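Local atomic coordinates of secreted protein (Streptomyces lividans TK24, PDB entry 5LXZ), a protein that probably acts as a secreted copper-radical oxidase of the galactose oxidase type, binding copper. Residues G342-N347 with S380-I385. The protein carries 1 engineered substitution. Sequence-based numbering, arbitrary orientation.
Sequences GMSDAN and SEKTRI
The guanidinium of Arg384 has Ser380 OG over one face, 3.5 Å above the plane and displaced toward the rim. Two backbone carbonyls meet its edge, almost in its plane. Arg384 NE donates to Ser344 O at 2.9 Å, nearly straight at 171°. Arg384 NH2 donates to Asp345 O at 3.1 Å, more bent at 146°. Each donor sits above the plane of the carbonyl it uses, off the lone-pair direction. Bends at chi2 and chi3 turn the guanidinium edge toward the two carbonyls. Met343 crosses the arginine chain at about a right angle, its SD 3.5 Å from Arg384 CG. Two further carbonyls add to the grip: Gly369 O takes NH1 and Met348 O takes NH2.

Beside this, Ser380 OG lies anti to its backbone N and donates to Asp345 OD2 at 2.6 Å, on the anti lone pair. The same hydroxyl accepts from Lys382 N, forming an ST turn. A water donates to Asp345 OD2 and accepts from Glu381 N. The extended Lys382 chain runs past, with CD 3.7 Å from Ser344 CB. Its NZ pairs with Asp397, which also binds Ser344 OG.

The contact holds the linker between two Kelch propeller blades, from strand 337-339 to strand 353-356, against the third strand, 383-387, of the blade it leads into. An alanine in place of Arg384 would remove the bonds to Ser344 O and Asp345 O, with those to Gly369 O and Met348 O, and would probably loosen the loop. Asp345 OD2 has two donors, and Lys382 NZ lies 5.3 Å and Arg384 NH2 4.7 Å from Asp345 OD2, not in direct contact. This setting probably favours the ionised carboxylate. The arginine charge is probably eased by the carbonyl dipoles round it.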
loop_
_atom_site.group_PDB
_atom_site.type_symbol
_atom_site.label_atom_id
_atom_site.label_comp_id
_atom_site.label_asym_id
_atom_site.label_seq_id
_atom_site.Cartn_x
_atom_site.Cartn_y
_atom_site.Cartn_z
ATOM N N GLY A 342 -7.198 -16.617 13.784
ATOM C CA GLY A 342 -5.926 -17.285 13.753
ATOM C C GLY A 342 -4.689 -16.454 13.521
ATOM O O GLY A 342 -3.599 -16.991 13.571
ATOM N N MET A 343 -4.854 -15.170 13.215
ATOM C CA MET A 343 -3.724 -14.306 12.939
ATOM C C MET A 343 -2.775 -14.151 14.152
ATOM O O MET A 343 -3.154 -13.560 15.156
ATOM C CB MET A 343 -4.198 -12.919 12.493
ATOM C CG MET A 343 -3.070 -11.922 12.264
ATOM S SD MET A 343 -2.044 -12.220 10.828
ATOM C CE MET A 343 -3.207 -11.731 9.521
ATOM N N SER A 344 -1.552 -14.641 13.998
ATOM C CA SER A 344 -0.492 -14.352 14.959
ATOM C C SER A 344 -0.077 -12.926 14.860
ATOM O O SER A 344 -0.119 -12.347 13.767
ATOM C CB SER A 344 0.693 -15.223 14.738
ATOM O OG SER A 344 0.361 -16.555 15.077
ATOM N N ASP A 345 0.365 -12.303 15.956
ATOM C CA ASP A 345 0.847 -10.894 15.894
ATOM C C ASP A 345 -0.241 -10.016 15.291
ATOM O O ASP A 345 0.020 -9.188 14.421
ATOM C CB ASP A 345 2.199 -10.753 15.172
ATOM C CG ASP A 345 3.327 -11.422 15.936
ATOM O OD1 ASP A 345 3.135 -11.589 17.167
ATOM O OD2 ASP A 345 4.361 -11.681 15.333
ATOM N N ALA A 346 -1.484 -10.206 15.761
ATOM C CA ALA A 346 -2.600 -9.410 15.273
ATOM C C ALA A 346 -2.489 -7.951 15.713
ATOM O O ALA A 346 -3.130 -7.064 15.142
ATOM C CB ALA A 346 -3.897 -10.017 15.722
ATOM N N ASN A 347 -1.623 -7.699 16.698
ATOM C CA ASN A 347 -1.246 -6.390 17.141
ATOM C C ASN A 347 -0.092 -5.756 16.367
ATOM O O ASN A 347 0.378 -4.678 16.724
ATOM C CB ASN A 347 -0.922 -6.446 18.644
ATOM C CG ASN A 347 0.244 -7.375 18.976
ATOM O OD1 ASN A 347 0.546 -8.326 18.275
ATOM N ND2 ASN A 347 0.914 -7.063 20.083
ATOM N N SER A 380 7.039 -7.708 13.931
ATOM C CA SER A 380 6.749 -9.121 13.776
ATOM C C SER A 380 7.737 -9.810 12.842
ATOM O O SER A 380 8.042 -9.289 11.768
ATOM C CB SER A 380 5.356 -9.310 13.173
ATOM O OG SER A 380 5.047 -10.667 13.017
ATOM N N GLU A 381 8.232 -10.971 13.230
ATOM C CA GLU A 381 9.003 -11.798 12.348
ATOM C C GLU A 381 8.159 -12.865 11.636
ATOM O O GLU A 381 8.693 -13.700 10.906
ATOM C CB GLU A 381 10.182 -12.451 13.102
ATOM C CG GLU A 381 9.740 -13.495 14.090
ATOM C CD GLU A 381 10.904 -14.000 14.937
ATOM O OE1 GLU A 381 11.782 -13.203 15.336
ATOM O OE2 GLU A 381 10.897 -15.211 15.149
ATOM N N LYS A 382 6.842 -12.858 11.820
ATOM C CA LYS A 382 6.013 -13.927 11.321
ATOM C C LYS A 382 5.475 -13.706 9.930
ATOM O O LYS A 382 5.228 -12.551 9.492
ATOM C CB LYS A 382 4.866 -14.224 12.283
ATOM C CG LYS A 382 5.436 -14.803 13.578
ATOM C CD LYS A 382 4.379 -15.237 14.564
ATOM C CE LYS A 382 5.042 -16.102 15.657
ATOM N NZ LYS A 382 4.002 -16.876 16.356
ATOM N N THR A 383 5.252 -14.832 9.273
ATOM C CA THR A 383 4.323 -14.916 8.171
ATOM C C THR A 383 3.091 -15.638 8.616
ATOM O O THR A 383 3.147 -16.556 9.445
ATOM C CB THR A 383 4.889 -15.561 6.890
ATOM O OG1 THR A 383 5.189 -16.920 7.116
ATOM C CG2 THR A 383 6.105 -14.816 6.436
ATOM N N ARG A 384 1.949 -15.234 8.072
ATOM C CA ARG A 384 0.665 -15.844 8.432
ATOM C C ARG A 384 -0.057 -16.127 7.135
ATOM O O ARG A 384 -0.184 -15.219 6.327
ATOM C CB ARG A 384 -0.139 -14.963 9.364
ATOM C CG ARG A 384 0.615 -14.451 10.592
ATOM C CD ARG A 384 1.534 -13.268 10.301
ATOM N NE ARG A 384 1.378 -12.173 11.251
ATOM C CZ ARG A 384 1.918 -10.984 11.067
ATOM N NH1 ARG A 384 2.751 -10.784 10.059
ATOM N NH2 ARG A 384 1.620 -9.968 11.878
ATOM N N ILE A 385 -0.572 -17.334 6.959
ATOM C CA ILE A 385 -1.132 -17.757 5.693
ATOM C C ILE A 385 -2.564 -18.182 5.909
ATOM O O ILE A 385 -2.821 -18.991 6.815
ATOM C CB ILE A 385 -0.342 -18.914 5.107
ATOM C CG1 ILE A 385 1.112 -18.511 4.884
ATOM C CG2 ILE A 385 -0.995 -19.360 3.820
ATOM C CD1 ILE A 385 2.047 -19.630 4.485
HETATM O O HOH W 1 7.011 -12.104 15.741
#